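Local coordinates for protein hydrolase, HD family (Bacillus thuringiensis serovar konkukian, PDB 3DJB) that probably acts as a metal-dependent hydrolase of the HD family, an all-helical protein with a magnesium site, although its substrate is unknown, at residues A71-V76 / H92-I97; E8-F13 / A54-D59; E42-N47 / M184-A189; K176-K181 / V195-M200. The protein carries 3 engineered substitutions. All blocks are in the same frame, centred on the assembly; numbering follows the deposited sequence.

Contact 1 (A71-V76 / H92-I97); sequences AGMKKV and HVLHII
Met73 and Val76, one turn apart on helix 73-82, meet Leu94 of helix 87-96 and Ile97, a few residues farther along, in a purely apolar contact. Selenium supplies one part of it. Met73 is a selenomethionine whose chain bends at chi2 and chi3, and its SE lies 3.6 Å from Ile97 CG2 as the two side chains slide past each other in opposite directions. Farther back on the same side chain, Met73 CG is 4.3 Å from Leu94 CD1.

Methyl-to-methyl packing makes up the rest. Val76 and Ile97 approach tip to tip: Val76 CG1, anti to the backbone N (chi1 174°), comes within 3.6 Å of Ile97 CD1, and Val76 CG2 stands slightly farther from the same methyl. Val76 CG1 also grazes Leu94 CB at 4.4 Å.

Val76 and Ile97 are buried, and Leu57 packs on both of them. Leu94 leans in addition on Leu80, one turn beyond Val76, while the neighbouring Val93 touches Ile50 and Met53 of helix 48-55. The arrangement is helix-to-helix core packing within the HD domain, next to the metal site: the Ile97 side chain is about 4 Å from that of His58, a residue of the magnesium site.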
loop_
_atom_site.group_PDB
_atom_site.type_symbol
_atom_site.label_atom_id
_atom_site.label_comp_id
_atom_site.label_asym_id
_atom_site.label_seq_id
_atom_site.Cartn_x
_atom_site.Cartn_y
_atom_site.Cartn_z
ATOM N N ALA A 71 -17.114 -0.156 -29.944
ATOM C CA ALA A 71 -16.314 -0.187 -31.156
ATOM C C ALA A 71 -15.325 -1.345 -31.066
ATOM O O ALA A 71 -14.812 -1.828 -32.081
ATOM C CB ALA A 71 -15.577 1.122 -31.316
ATOM N N GLY A 72 -15.074 -1.787 -29.835
ATOM C CA GLY A 72 -14.152 -2.886 -29.599
ATOM C C GLY A 72 -14.809 -4.240 -29.767
ATOM O O GLY A 72 -14.138 -5.247 -29.981
HETATM N N MSE A 73 -16.130 -4.265 -29.662
HETATM C CA MSE A 73 -16.877 -5.497 -29.820
HETATM C C MSE A 73 -16.530 -6.118 -31.166
HETATM O O MSE A 73 -16.149 -7.285 -31.245
HETATM C CB MSE A 73 -18.369 -5.206 -29.767
HETATM C CG MSE A 73 -19.147 -6.151 -28.877
HETATM SE SE MSE A 73 -18.462 -6.201 -27.061
HETATM C CE MSE A 73 -18.215 -4.290 -26.736
ATOM N N LYS A 74 -16.672 -5.332 -32.227
ATOM C CA LYS A 74 -16.355 -5.827 -33.554
ATOM C C LYS A 74 -14.855 -6.017 -33.654
ATOM O O LYS A 74 -14.367 -6.660 -34.578
ATOM C CB LYS A 74 -16.824 -4.855 -34.641
ATOM C CG LYS A 74 -16.528 -5.324 -36.074
ATOM C CD LYS A 74 -15.124 -4.949 -36.544
ATOM C CE LYS A 74 -14.851 -5.479 -37.942
ATOM N NZ LYS A 74 -15.904 -5.086 -38.920
ATOM N N LYS A 75 -14.117 -5.450 -32.709
ATOM C CA LYS A 75 -12.668 -5.604 -32.722
ATOM C C LYS A 75 -12.335 -7.024 -32.269
ATOM O O LYS A 75 -11.401 -7.652 -32.779
ATOM C CB LYS A 75 -12.022 -4.569 -31.797
ATOM C CG LYS A 75 -10.557 -4.820 -31.472
ATOM C CD LYS A 75 -9.837 -3.513 -31.105
ATOM C CE LYS A 75 -10.547 -2.717 -29.992
ATOM N NZ LYS A 75 -10.149 -1.262 -29.944
ATOM N N VAL A 76 -13.122 -7.517 -31.313
ATOM C CA VAL A 76 -12.979 -8.868 -30.759
ATOM C C VAL A 76 -13.739 -9.830 -31.665
ATOM O O VAL A 76 -13.306 -10.956 -31.929
ATOM C CB VAL A 76 -13.572 -8.926 -29.337
ATOM C CG1 VAL A 76 -13.567 -10.354 -28.806
ATOM C CG2 VAL A 76 -12.779 -8.008 -28.427
ATOM N N HIS A 92 -21.074 -16.763 -27.546
ATOM C CA HIS A 92 -21.059 -16.843 -26.075
ATOM C C HIS A 92 -19.826 -16.188 -25.497
ATOM O O HIS A 92 -19.867 -15.615 -24.406
ATOM C CB HIS A 92 -21.070 -18.306 -25.627
ATOM C CG HIS A 92 -21.257 -18.496 -24.151
ATOM N ND1 HIS A 92 -21.044 -19.710 -23.528
ATOM C CD2 HIS A 92 -21.688 -17.648 -23.190
ATOM C CE1 HIS A 92 -21.336 -19.597 -22.245
ATOM N NE2 HIS A 92 -21.732 -18.360 -22.012
ATOM N N VAL A 93 -18.723 -16.302 -26.227
ATOM C CA VAL A 93 -17.471 -15.721 -25.789
ATOM C C VAL A 93 -17.606 -14.216 -25.820
ATOM O O VAL A 93 -17.619 -13.572 -24.780
ATOM C CB VAL A 93 -16.295 -16.151 -26.691
ATOM C CG1 VAL A 93 -15.058 -15.340 -26.339
ATOM C CG2 VAL A 93 -16.014 -17.643 -26.526
ATOM N N LEU A 94 -17.744 -13.645 -27.008
ATOM C CA LEU A 94 -17.859 -12.200 -27.073
ATOM C C LEU A 94 -19.148 -11.711 -26.437
ATOM O O LEU A 94 -19.465 -10.529 -26.490
ATOM C CB LEU A 94 -17.764 -11.698 -28.514
ATOM C CG LEU A 94 -19.033 -11.664 -29.341
ATOM C CD1 LEU A 94 -19.148 -10.284 -29.950
ATOM C CD2 LEU A 94 -19.015 -12.749 -30.403
ATOM N N HIS A 95 -19.894 -12.616 -25.827
ATOM C CA HIS A 95 -21.134 -12.210 -25.196
ATOM C C HIS A 95 -20.803 -11.619 -23.838
ATOM O O HIS A 95 -20.887 -10.405 -23.653
ATOM C CB HIS A 95 -22.061 -13.411 -25.056
ATOM C CG HIS A 95 -23.356 -13.108 -24.372
ATOM N ND1 HIS A 95 -24.262 -12.186 -24.852
ATOM C CD2 HIS A 95 -23.915 -13.638 -23.258
ATOM C CE1 HIS A 95 -25.324 -12.164 -24.066
ATOM N NE2 HIS A 95 -25.138 -13.036 -23.091
ATOM N N ILE A 96 -20.399 -12.468 -22.896
ATOM C CA ILE A 96 -20.058 -12.006 -21.548
ATOM C C ILE A 96 -19.055 -10.848 -21.559
ATOM O O ILE A 96 -19.021 -10.021 -20.637
ATOM C CB ILE A 96 -19.551 -13.196 -20.668
ATOM C CG1 ILE A 96 -18.521 -14.033 -21.416
ATOM C CG2 ILE A 96 -20.728 -14.094 -20.295
ATOM C CD1 ILE A 96 -18.153 -15.320 -20.694
ATOM N N ILE A 97 -18.269 -10.786 -22.633
ATOM C CA ILE A 97 -17.266 -9.739 -22.847
ATOM C C ILE A 97 -17.991 -8.395 -22.897
ATOM O O ILE A 97 -17.364 -7.332 -22.947
ATOM C CB ILE A 97 -16.538 -9.949 -24.193
ATOM C CG1 ILE A 97 -15.054 -9.682 -24.048
ATOM C CG2 ILE A 97 -17.101 -9.009 -25.247
ATOM C CD1 ILE A 97 -14.281 -10.053 -25.286
#

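Contact 2 (E8-F13 / A54-D59); sequences EKTITF and AALLHD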
loop_
_atom_site.group_PDB
_atom_site.type_symbol
_atom_site.label_atom_id
_atom_site.label_comp_id
_atom_site.label_asym_id
_atom_site.label_seq_id
_atom_site.Cartn_x
_atom_site.Cartn_y
_atom_site.Cartn_z
ATOM N N GLU A 8 -3.582 -19.766 -26.951
ATOM C CA GLU A 8 -2.185 -19.335 -26.911
ATOM C C GLU A 8 -1.917 -18.138 -27.813
ATOM O O GLU A 8 -1.324 -17.151 -27.382
ATOM C CB GLU A 8 -1.228 -20.463 -27.327
ATOM C CG GLU A 8 -0.724 -21.333 -26.184
ATOM C CD GLU A 8 0.485 -22.183 -26.576
ATOM O OE1 GLU A 8 0.897 -23.050 -25.765
ATOM O OE2 GLU A 8 1.026 -21.971 -27.688
ATOM N N LYS A 9 -2.347 -18.226 -29.067
ATOM C CA LYS A 9 -2.098 -17.151 -30.015
ATOM C C LYS A 9 -2.880 -15.899 -29.657
ATOM O O LYS A 9 -2.506 -14.781 -30.027
ATOM C CB LYS A 9 -2.459 -17.593 -31.427
ATOM C CG LYS A 9 -1.629 -16.891 -32.478
ATOM C CD LYS A 9 -0.215 -17.458 -32.522
ATOM C CE LYS A 9 0.755 -16.511 -33.229
ATOM N NZ LYS A 9 1.154 -15.353 -32.368
ATOM N N THR A 10 -3.974 -16.104 -28.931
ATOM C CA THR A 10 -4.827 -15.012 -28.487
ATOM C C THR A 10 -4.040 -14.263 -27.374
ATOM O O THR A 10 -4.136 -13.040 -27.254
ATOM C CB THR A 10 -6.208 -15.591 -28.000
ATOM O OG1 THR A 10 -7.262 -14.653 -28.267
ATOM C CG2 THR A 10 -6.162 -15.909 -26.524
ATOM N N ILE A 11 -3.242 -15.009 -26.601
ATOM C CA ILE A 11 -2.398 -14.454 -25.530
ATOM C C ILE A 11 -1.393 -13.533 -26.179
ATOM O O ILE A 11 -0.815 -12.649 -25.542
ATOM C CB ILE A 11 -1.584 -15.547 -24.792
ATOM C CG1 ILE A 11 -2.515 -16.395 -23.944
ATOM C CG2 ILE A 11 -0.482 -14.915 -23.922
ATOM C CD1 ILE A 11 -1.814 -17.514 -23.218
ATOM N N THR A 12 -1.167 -13.764 -27.458
ATOM C CA THR A 12 -0.245 -12.939 -28.180
ATOM C C THR A 12 -1.037 -11.778 -28.736
ATOM O O THR A 12 -0.536 -10.662 -28.804
ATOM C CB THR A 12 0.421 -13.732 -29.306
ATOM O OG1 THR A 12 1.151 -14.835 -28.743
ATOM C CG2 THR A 12 1.377 -12.836 -30.090
ATOM N N PHE A 13 -2.291 -12.032 -29.096
ATOM C CA PHE A 13 -3.144 -10.978 -29.648
ATOM C C PHE A 13 -3.329 -9.799 -28.686
ATOM O O PHE A 13 -3.291 -8.633 -29.100
ATOM C CB PHE A 13 -4.511 -11.551 -30.029
ATOM C CG PHE A 13 -5.487 -10.523 -30.534
ATOM C CD1 PHE A 13 -6.572 -10.133 -29.753
ATOM C CD2 PHE A 13 -5.335 -9.959 -31.798
ATOM C CE1 PHE A 13 -7.499 -9.197 -30.221
ATOM C CE2 PHE A 13 -6.256 -9.022 -32.276
ATOM C CZ PHE A 13 -7.341 -8.644 -31.482
ATOM N N ALA A 54 -12.722 -15.612 -22.952
ATOM C CA ALA A 54 -13.450 -14.444 -22.493
ATOM C C ALA A 54 -12.598 -13.596 -21.563
ATOM O O ALA A 54 -12.340 -12.423 -21.855
ATOM C CB ALA A 54 -14.739 -14.857 -21.809
ATOM N N ALA A 55 -12.144 -14.182 -20.460
ATOM C CA ALA A 55 -11.329 -13.457 -19.489
ATOM C C ALA A 55 -10.155 -12.754 -20.149
ATOM O O ALA A 55 -9.739 -11.694 -19.709
ATOM C CB ALA A 55 -10.822 -14.417 -18.445
ATOM N N LEU A 56 -9.639 -13.357 -21.214
ATOM C CA LEU A 56 -8.498 -12.838 -21.948
ATOM C C LEU A 56 -8.793 -11.681 -22.889
ATOM O O LEU A 56 -7.861 -11.036 -23.364
ATOM C CB LEU A 56 -7.868 -13.963 -22.761
ATOM C CG LEU A 56 -6.558 -14.612 -22.304
ATOM C CD1 LEU A 56 -6.752 -16.110 -22.073
ATOM C CD2 LEU A 56 -5.500 -14.379 -23.382
ATOM N N LEU A 57 -10.065 -11.403 -23.169
ATOM C CA LEU A 57 -10.390 -10.321 -24.098
ATOM C C LEU A 57 -11.398 -9.280 -23.589
ATOM O O LEU A 57 -11.774 -8.365 -24.341
ATOM C CB LEU A 57 -10.870 -10.924 -25.434
ATOM C CG LEU A 57 -9.881 -11.758 -26.280
ATOM C CD1 LEU A 57 -10.619 -12.491 -27.388
ATOM C CD2 LEU A 57 -8.810 -10.859 -26.873
ATOM N N HIS A 58 -11.823 -9.407 -22.325
ATOM C CA HIS A 58 -12.785 -8.466 -21.720
ATOM C C HIS A 58 -12.216 -7.058 -21.680
ATOM O O HIS A 58 -12.937 -6.062 -21.764
ATOM C CB HIS A 58 -13.184 -8.916 -20.285
ATOM C CG HIS A 58 -12.094 -8.793 -19.249
ATOM N ND1 HIS A 58 -10.845 -9.368 -19.390
ATOM C CD2 HIS A 58 -12.096 -8.215 -18.020
ATOM C CE1 HIS A 58 -10.129 -9.151 -18.299
ATOM N NE2 HIS A 58 -10.865 -8.455 -17.452
ATOM N N ASP A 59 -10.898 -7.002 -21.573
ATOM C CA ASP A 59 -10.188 -5.753 -21.504
ATOM C C ASP A 59 -9.927 -5.108 -22.854
ATOM O O ASP A 59 -9.791 -3.891 -22.940
ATOM C CB ASP A 59 -8.875 -5.969 -20.761
ATOM C CG ASP A 59 -8.994 -5.684 -19.278
ATOM O OD1 ASP A 59 -10.012 -6.059 -18.666
ATOM O OD2 ASP A 59 -8.058 -5.083 -18.720
#
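Leu56 and Leu57 meet Thr10, Ile11 and Phe13 of helix 3-17 just ahead of His58 and Asp59, the His-Asp pair that gives the HD domain its name. The second segment opens on helix 48-55, and its first residue to touch helix 3-17 is Leu56. One methyl serves two neighbours there: Leu56 CD2 is 3.6 Å from Thr10 CG2 and also 3.6 Å from Ile11 CG1. Ile11 sets off away from 54-59, yet its CG1, anti to the carbonyl carbon (chi1 -71°), still reaches that methyl. His34 and Ile7 pack on Leu56 as well.

Leu57 follows and divides its two methyls. Leu57 CD1 lies 4.1 Å from Thr10 OG1, a hydroxyl engaged in a hydrogen bond with Trp79 NE1. Leu57 CD2 meets the Phe13 ring at its edge, in its plane, 3.7 Å from Phe13 CD1, the two side chains crossing at about a right angle. The Phe13 ring is also stacked with that of Trp79, which itself touches Leu57.

Next come His58 and Asp59, both residues of the magnesium site, which take no part in the packing on helix 3-17. His58 NE2 makes a weak hydrogen bond with Asp122 OD1, and Asp59 CG sits 3.7 Å above one face of the His58 imidazole, offset toward its rim.

Contact 3 (E42-N47 / M184-A189); sequences EQEGGN and MNTNAA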
loop_
_atom_site.group_PDB
_atom_site.type_symbol
_atom_site.label_atom_id
_atom_site.label_comp_id
_atom_site.label_asym_id
_atom_site.label_seq_id
_atom_site.Cartn_x
_atom_site.Cartn_y
_atom_site.Cartn_z
ATOM N N GLU A 42 -12.099 -25.021 -12.800
ATOM C CA GLU A 42 -11.691 -26.356 -12.396
ATOM C C GLU A 42 -12.108 -26.626 -10.965
ATOM O O GLU A 42 -11.478 -27.381 -10.237
ATOM C CB GLU A 42 -10.177 -26.546 -12.555
ATOM C CG GLU A 42 -9.315 -25.974 -11.447
ATOM C CD GLU A 42 -7.865 -25.855 -11.875
ATOM O OE1 GLU A 42 -6.988 -25.706 -10.998
ATOM O OE2 GLU A 42 -7.605 -25.887 -13.100
ATOM N N GLN A 43 -13.184 -25.992 -10.555
ATOM C CA GLN A 43 -13.672 -26.232 -9.234
ATOM C C GLN A 43 -15.130 -25.890 -9.226
ATOM O O GLN A 43 -15.824 -26.109 -8.238
ATOM C CB GLN A 43 -12.935 -25.386 -8.225
ATOM C CG GLN A 43 -13.272 -25.806 -6.836
ATOM C CD GLN A 43 -12.154 -25.529 -5.898
ATOM O OE1 GLN A 43 -12.206 -25.891 -4.724
ATOM N NE2 GLN A 43 -11.116 -24.878 -6.405
ATOM N N GLU A 44 -15.599 -25.366 -10.352
ATOM C CA GLU A 44 -16.989 -24.978 -10.471
ATOM C C GLU A 44 -17.644 -25.413 -11.768
ATOM O O GLU A 44 -18.853 -25.272 -11.924
ATOM C CB GLU A 44 -17.107 -23.468 -10.347
ATOM C CG GLU A 44 -16.864 -22.924 -8.969
ATOM C CD GLU A 44 -17.887 -23.404 -7.976
ATOM O OE1 GLU A 44 -19.046 -23.671 -8.381
ATOM O OE2 GLU A 44 -17.536 -23.502 -6.778
ATOM N N GLY A 45 -16.847 -25.924 -12.701
ATOM C CA GLY A 45 -17.393 -26.365 -13.970
ATOM C C GLY A 45 -17.264 -25.331 -15.077
ATOM O O GLY A 45 -16.268 -24.608 -15.143
ATOM N N GLY A 46 -18.271 -25.271 -15.949
ATOM C CA GLY A 46 -18.272 -24.336 -17.067
ATOM C C GLY A 46 -17.245 -24.629 -18.155
ATOM O O GLY A 46 -16.197 -25.231 -17.898
ATOM N N ASN A 47 -17.531 -24.174 -19.374
ATOM C CA ASN A 47 -16.635 -24.398 -20.510
ATOM C C ASN A 47 -15.312 -23.644 -20.457
ATOM O O ASN A 47 -15.265 -22.460 -20.785
ATOM C CB ASN A 47 -17.317 -24.016 -21.813
ATOM C CG ASN A 47 -16.487 -24.397 -23.024
ATOM O OD1 ASN A 47 -15.264 -24.544 -22.932
ATOM N ND2 ASN A 47 -17.150 -24.560 -24.171
HETATM N N MSE A 184 -19.668 -11.788 -5.190
HETATM C CA MSE A 184 -19.083 -12.954 -5.828
HETATM C C MSE A 184 -20.213 -13.930 -6.163
HETATM O O MSE A 184 -21.157 -14.078 -5.386
HETATM C CB MSE A 184 -18.066 -13.595 -4.880
HETATM C CG MSE A 184 -16.702 -13.885 -5.514
HETATM SE SE MSE A 184 -15.818 -12.328 -6.284
HETATM C CE MSE A 184 -15.005 -11.562 -4.698
ATOM N N ASN A 185 -20.115 -14.585 -7.321
ATOM C CA ASN A 185 -21.128 -15.541 -7.777
ATOM C C ASN A 185 -20.894 -16.982 -7.347
ATOM O O ASN A 185 -21.561 -17.457 -6.444
ATOM C CB ASN A 185 -21.241 -15.502 -9.297
ATOM C CG ASN A 185 -21.424 -14.099 -9.821
ATOM O OD1 ASN A 185 -22.058 -13.263 -9.168
ATOM N ND2 ASN A 185 -20.891 -13.832 -11.010
ATOM N N THR A 186 -19.963 -17.680 -8.000
ATOM C CA THR A 186 -19.697 -19.083 -7.659
ATOM C C THR A 186 -19.090 -19.223 -6.274
ATOM O O THR A 186 -18.697 -18.241 -5.643
ATOM C CB THR A 186 -18.710 -19.791 -8.617
ATOM O OG1 THR A 186 -17.380 -19.553 -8.165
ATOM C CG2 THR A 186 -18.841 -19.291 -10.035
ATOM N N ASN A 187 -18.994 -20.467 -5.819
ATOM C CA ASN A 187 -18.442 -20.762 -4.505
ATOM C C ASN A 187 -16.943 -20.496 -4.417
ATOM O O ASN A 187 -16.515 -19.724 -3.570
ATOM C CB ASN A 187 -18.711 -22.227 -4.131
ATOM C CG ASN A 187 -20.177 -22.509 -3.842
ATOM O OD1 ASN A 187 -20.554 -23.651 -3.579
ATOM N ND2 ASN A 187 -21.007 -21.470 -3.881
ATOM N N ALA A 188 -16.152 -21.143 -5.277
ATOM C CA ALA A 188 -14.697 -20.977 -5.256
ATOM C C ALA A 188 -14.297 -19.504 -5.157
ATOM O O ALA A 188 -13.378 -19.143 -4.404
ATOM C CB ALA A 188 -14.071 -21.613 -6.491
ATOM N N ALA A 189 -14.996 -18.663 -5.920
ATOM C CA ALA A 189 -14.761 -17.218 -5.926
ATOM C C ALA A 189 -15.117 -16.662 -4.554
ATOM O O ALA A 189 -14.354 -15.895 -3.973
ATOM C CB ALA A 189 -15.622 -16.552 -6.993
#
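Glu44 reaches from the loop between helices 27-41 and 48-55 to the start of helix 187-211, where its OE2 accepts a hydrogen bond from Ala188 N. The bond is 3.1 Å long and fairly straight (160° at the hydrogen), the N-H coming from above the carboxylate plane, 42° out of it. The Glu44 carboxylate, at the helix N-terminus, would probably be stabilised as an anion there. Asn187 CB lies beside the same oxygen. A bend at chi2 (-64°) turns the carboxyl carbon of Glu44. Glu44 CG passes 3.5 Å from Thr186 OG1. To one side, Gln43 CG touches Ala188 CB at 4.3 Å.

Thr186 itself is the N-cap: its OG1 accepts a weak bond of 3.4 Å from Ala189 N. Behind it, Asp120 of helix 113-123 takes the backbone N-H groups of both Asn185 and Thr186, while Leu117 packs on Glu44 and Thr186. This is an N-capped helix start, supplemented by a carboxylate from a loop distant in sequence.

Contact 4 (K176-K181 / V195-M200); sequences KLLKLK and VRHRYM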
loop_
_atom_site.group_PDB
_atom_site.type_symbol
_atom_site.label_atom_id
_atom_site.label_comp_id
_atom_site.label_asym_id
_atom_site.label_seq_id
_atom_site.Cartn_x
_atom_site.Cartn_y
_atom_site.Cartn_z
ATOM N N LYS A 176 -15.692 1.345 -1.364
ATOM C CA LYS A 176 -16.131 0.422 -2.395
ATOM C C LYS A 176 -15.188 -0.750 -2.616
ATOM O O LYS A 176 -14.854 -1.060 -3.756
ATOM C CB LYS A 176 -16.333 1.186 -3.720
ATOM C CG LYS A 176 -17.384 2.322 -3.657
ATOM C CD LYS A 176 -17.643 2.977 -5.021
ATOM C CE LYS A 176 -16.420 3.711 -5.562
ATOM N NZ LYS A 176 -16.615 4.203 -6.963
ATOM N N LEU A 177 -14.763 -1.406 -1.539
ATOM C CA LEU A 177 -13.866 -2.557 -1.664
ATOM C C LEU A 177 -14.231 -3.701 -0.725
ATOM O O LEU A 177 -14.373 -4.840 -1.160
ATOM C CB LEU A 177 -12.403 -2.144 -1.426
ATOM C CG LEU A 177 -11.534 -1.790 -2.638
ATOM C CD1 LEU A 177 -10.070 -1.646 -2.237
ATOM C CD2 LEU A 177 -11.668 -2.888 -3.659
ATOM N N LEU A 178 -14.376 -3.406 0.561
ATOM C CA LEU A 178 -14.725 -4.450 1.507
ATOM C C LEU A 178 -16.092 -5.043 1.183
ATOM O O LEU A 178 -16.403 -6.158 1.596
ATOM C CB LEU A 178 -14.719 -3.908 2.938
ATOM C CG LEU A 178 -13.356 -3.598 3.548
ATOM C CD1 LEU A 178 -13.534 -3.160 4.985
ATOM C CD2 LEU A 178 -12.478 -4.838 3.494
ATOM N N LYS A 179 -16.904 -4.301 0.433
ATOM C CA LYS A 179 -18.238 -4.766 0.065
ATOM C C LYS A 179 -18.257 -5.468 -1.297
ATOM O O LYS A 179 -19.301 -5.533 -1.953
ATOM C CB LYS A 179 -19.220 -3.591 0.041
ATOM C CG LYS A 179 -18.948 -2.562 -1.051
ATOM C CD LYS A 179 -19.940 -1.399 -0.997
ATOM C CE LYS A 179 -19.736 -0.546 0.249
ATOM N NZ LYS A 179 -20.629 0.641 0.289
ATOM N N LEU A 180 -17.104 -5.999 -1.713
ATOM C CA LEU A 180 -16.976 -6.702 -2.992
ATOM C C LEU A 180 -17.078 -8.199 -2.848
ATOM O O LEU A 180 -17.392 -8.887 -3.810
ATOM C CB LEU A 180 -15.652 -6.362 -3.667
ATOM C CG LEU A 180 -15.654 -5.017 -4.382
ATOM C CD1 LEU A 180 -14.259 -4.705 -4.856
ATOM C CD2 LEU A 180 -16.624 -5.060 -5.552
ATOM N N LYS A 181 -16.802 -8.697 -1.650
ATOM C CA LYS A 181 -16.876 -10.126 -1.373
ATOM C C LYS A 181 -18.321 -10.595 -1.287
ATOM O O LYS A 181 -18.597 -11.782 -1.140
ATOM C CB LYS A 181 -16.134 -10.447 -0.070
ATOM C CG LYS A 181 -16.522 -9.571 1.113
ATOM C CD LYS A 181 -17.698 -10.110 1.918
ATOM C CE LYS A 181 -17.286 -11.259 2.823
ATOM N NZ LYS A 181 -16.804 -12.432 2.045
ATOM N N VAL A 195 -11.211 -15.096 2.079
ATOM C CA VAL A 195 -9.842 -15.116 2.549
ATOM C C VAL A 195 -9.188 -13.789 2.208
ATOM O O VAL A 195 -8.513 -13.197 3.050
ATOM C CB VAL A 195 -9.040 -16.272 1.918
ATOM C CG1 VAL A 195 -7.906 -16.652 2.827
ATOM C CG2 VAL A 195 -9.937 -17.469 1.686
ATOM N N ARG A 196 -9.395 -13.317 0.980
ATOM C CA ARG A 196 -8.816 -12.040 0.534
ATOM C C ARG A 196 -9.365 -10.874 1.360
ATOM O O ARG A 196 -8.604 -10.005 1.823
ATOM C CB ARG A 196 -9.154 -11.748 -0.934
ATOM C CG ARG A 196 -8.351 -12.483 -2.005
ATOM C CD ARG A 196 -7.895 -11.456 -3.034
ATOM N NE ARG A 196 -7.648 -12.007 -4.356
ATOM C CZ ARG A 196 -6.904 -13.078 -4.599
ATOM N NH1 ARG A 196 -6.334 -13.729 -3.601
ATOM N NH2 ARG A 196 -6.710 -13.487 -5.843
ATOM N N HIS A 197 -10.695 -10.859 1.509
ATOM C CA HIS A 197 -11.403 -9.816 2.253
ATOM C C HIS A 197 -10.902 -9.743 3.685
ATOM O O HIS A 197 -10.631 -8.664 4.210
ATOM C CB HIS A 197 -12.921 -10.078 2.239
ATOM C CG HIS A 197 -13.728 -9.019 2.934
ATOM N ND1 HIS A 197 -14.268 -9.191 4.191
ATOM C CD2 HIS A 197 -14.091 -7.772 2.541
ATOM C CE1 HIS A 197 -14.929 -8.100 4.543
ATOM N NE2 HIS A 197 -14.836 -7.224 3.561
ATOM N N ARG A 198 -10.769 -10.908 4.302
ATOM C CA ARG A 198 -10.305 -11.005 5.670
ATOM C C ARG A 198 -8.980 -10.279 5.827
ATOM O O ARG A 198 -8.810 -9.524 6.784
ATOM C CB ARG A 198 -10.128 -12.471 6.051
ATOM C CG ARG A 198 -10.059 -12.745 7.539
ATOM C CD ARG A 198 -9.885 -14.234 7.775
ATOM N NE ARG A 198 -10.744 -15.025 6.892
ATOM C CZ ARG A 198 -12.074 -14.928 6.833
ATOM N NH1 ARG A 198 -12.758 -15.692 5.992
ATOM N NH2 ARG A 198 -12.729 -14.070 7.610
ATOM N N TYR A 199 -8.052 -10.498 4.890
ATOM C CA TYR A 199 -6.727 -9.873 4.950
ATOM C C TYR A 199 -6.793 -8.340 4.965
ATOM O O TYR A 199 -6.080 -7.697 5.736
ATOM C CB TYR A 199 -5.832 -10.364 3.788
ATOM C CG TYR A 199 -4.360 -9.970 3.948
ATOM C CD1 TYR A 199 -3.751 -9.084 3.062
ATOM C CD2 TYR A 199 -3.622 -10.399 5.052
ATOM C CE1 TYR A 199 -2.448 -8.622 3.280
ATOM C CE2 TYR A 199 -2.320 -9.948 5.289
ATOM C CZ TYR A 199 -1.741 -9.055 4.408
ATOM O OH TYR A 199 -0.493 -8.549 4.688
HETATM N N MSE A 200 -7.645 -7.756 4.124
HETATM C CA MSE A 200 -7.786 -6.310 4.101
HETATM C C MSE A 200 -8.316 -5.841 5.461
HETATM O O MSE A 200 -7.982 -4.753 5.926
HETATM C CB MSE A 200 -8.726 -5.881 2.966
HETATM C CG MSE A 200 -8.200 -6.204 1.564
HETATM SE SE MSE A 200 -9.286 -5.514 0.078
HETATM C CE MSE A 200 -8.293 -3.920 -0.407
#
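His197 lays its ring, from helix 187-211, against Leu178 and Lys181, and has more surface buried here than any other residue of the contact. Its CG, anti to the backbone N (chi1 -178°), is carried out toward 176-181. Lys181 lies over one face: Lys181 CG is 3.5 Å from the centroid of the His197 ring and 21° off the normal, a CH-pi contact displaced toward the rim, with His197 CD2 its closest ring atom. The lysine chain is bent at chi2, chi3 and chi4, and its NZ forms a salt bridge with Glu194 OE1.

Leu178 meets the ring nearly at a right angle. Leu178 CA lies at the edge of the imidazole, in its plane, and Leu178 CD2 comes within 3.4 Å of His197 NE2. The same methyl also packs against Met200 CB at 3.9 Å, and thus bridges two successive turns of the helix.

Met200, a selenomethionine, carries the contact further: its CE is 3.4 Å from Leu177 CD1, the two side chains crossing at about a right angle. Leu127 packs on both Leu177 and Met200, and Phe173 of helix 171-176 touches Met200. On another side of helix 187-211, Tyr199 packs on Phe203 of the second subunit. The arrangement is that of a chain doubling back on itself: 176-181 runs antiparallel to 195-200 and packs along the long C-terminal helix.

Overall arrangement
Contacts 1 and 2 form one continuous core, their centres 11 Å apart: Ile97 CD1 lies 3.2 Å from Leu57 O, and Val76 CG1 is 3.9 Å from Leu57 CD1. They adjoin the metal site, where His58 and Asp59 of contact 2 join His29 and Asp122. Contact 4 is on the opposite side of the chain's centre, about 29 Å from contact 1 and 27 Å from contact 2, centre to centre. The centres of contacts 3 and 4 are 18 Å apart; both use helix 187-211, and contact 3 ties that helix to the HD domain. The Leu177 side chain of contact 4 is about 11 Å from that of Asp122.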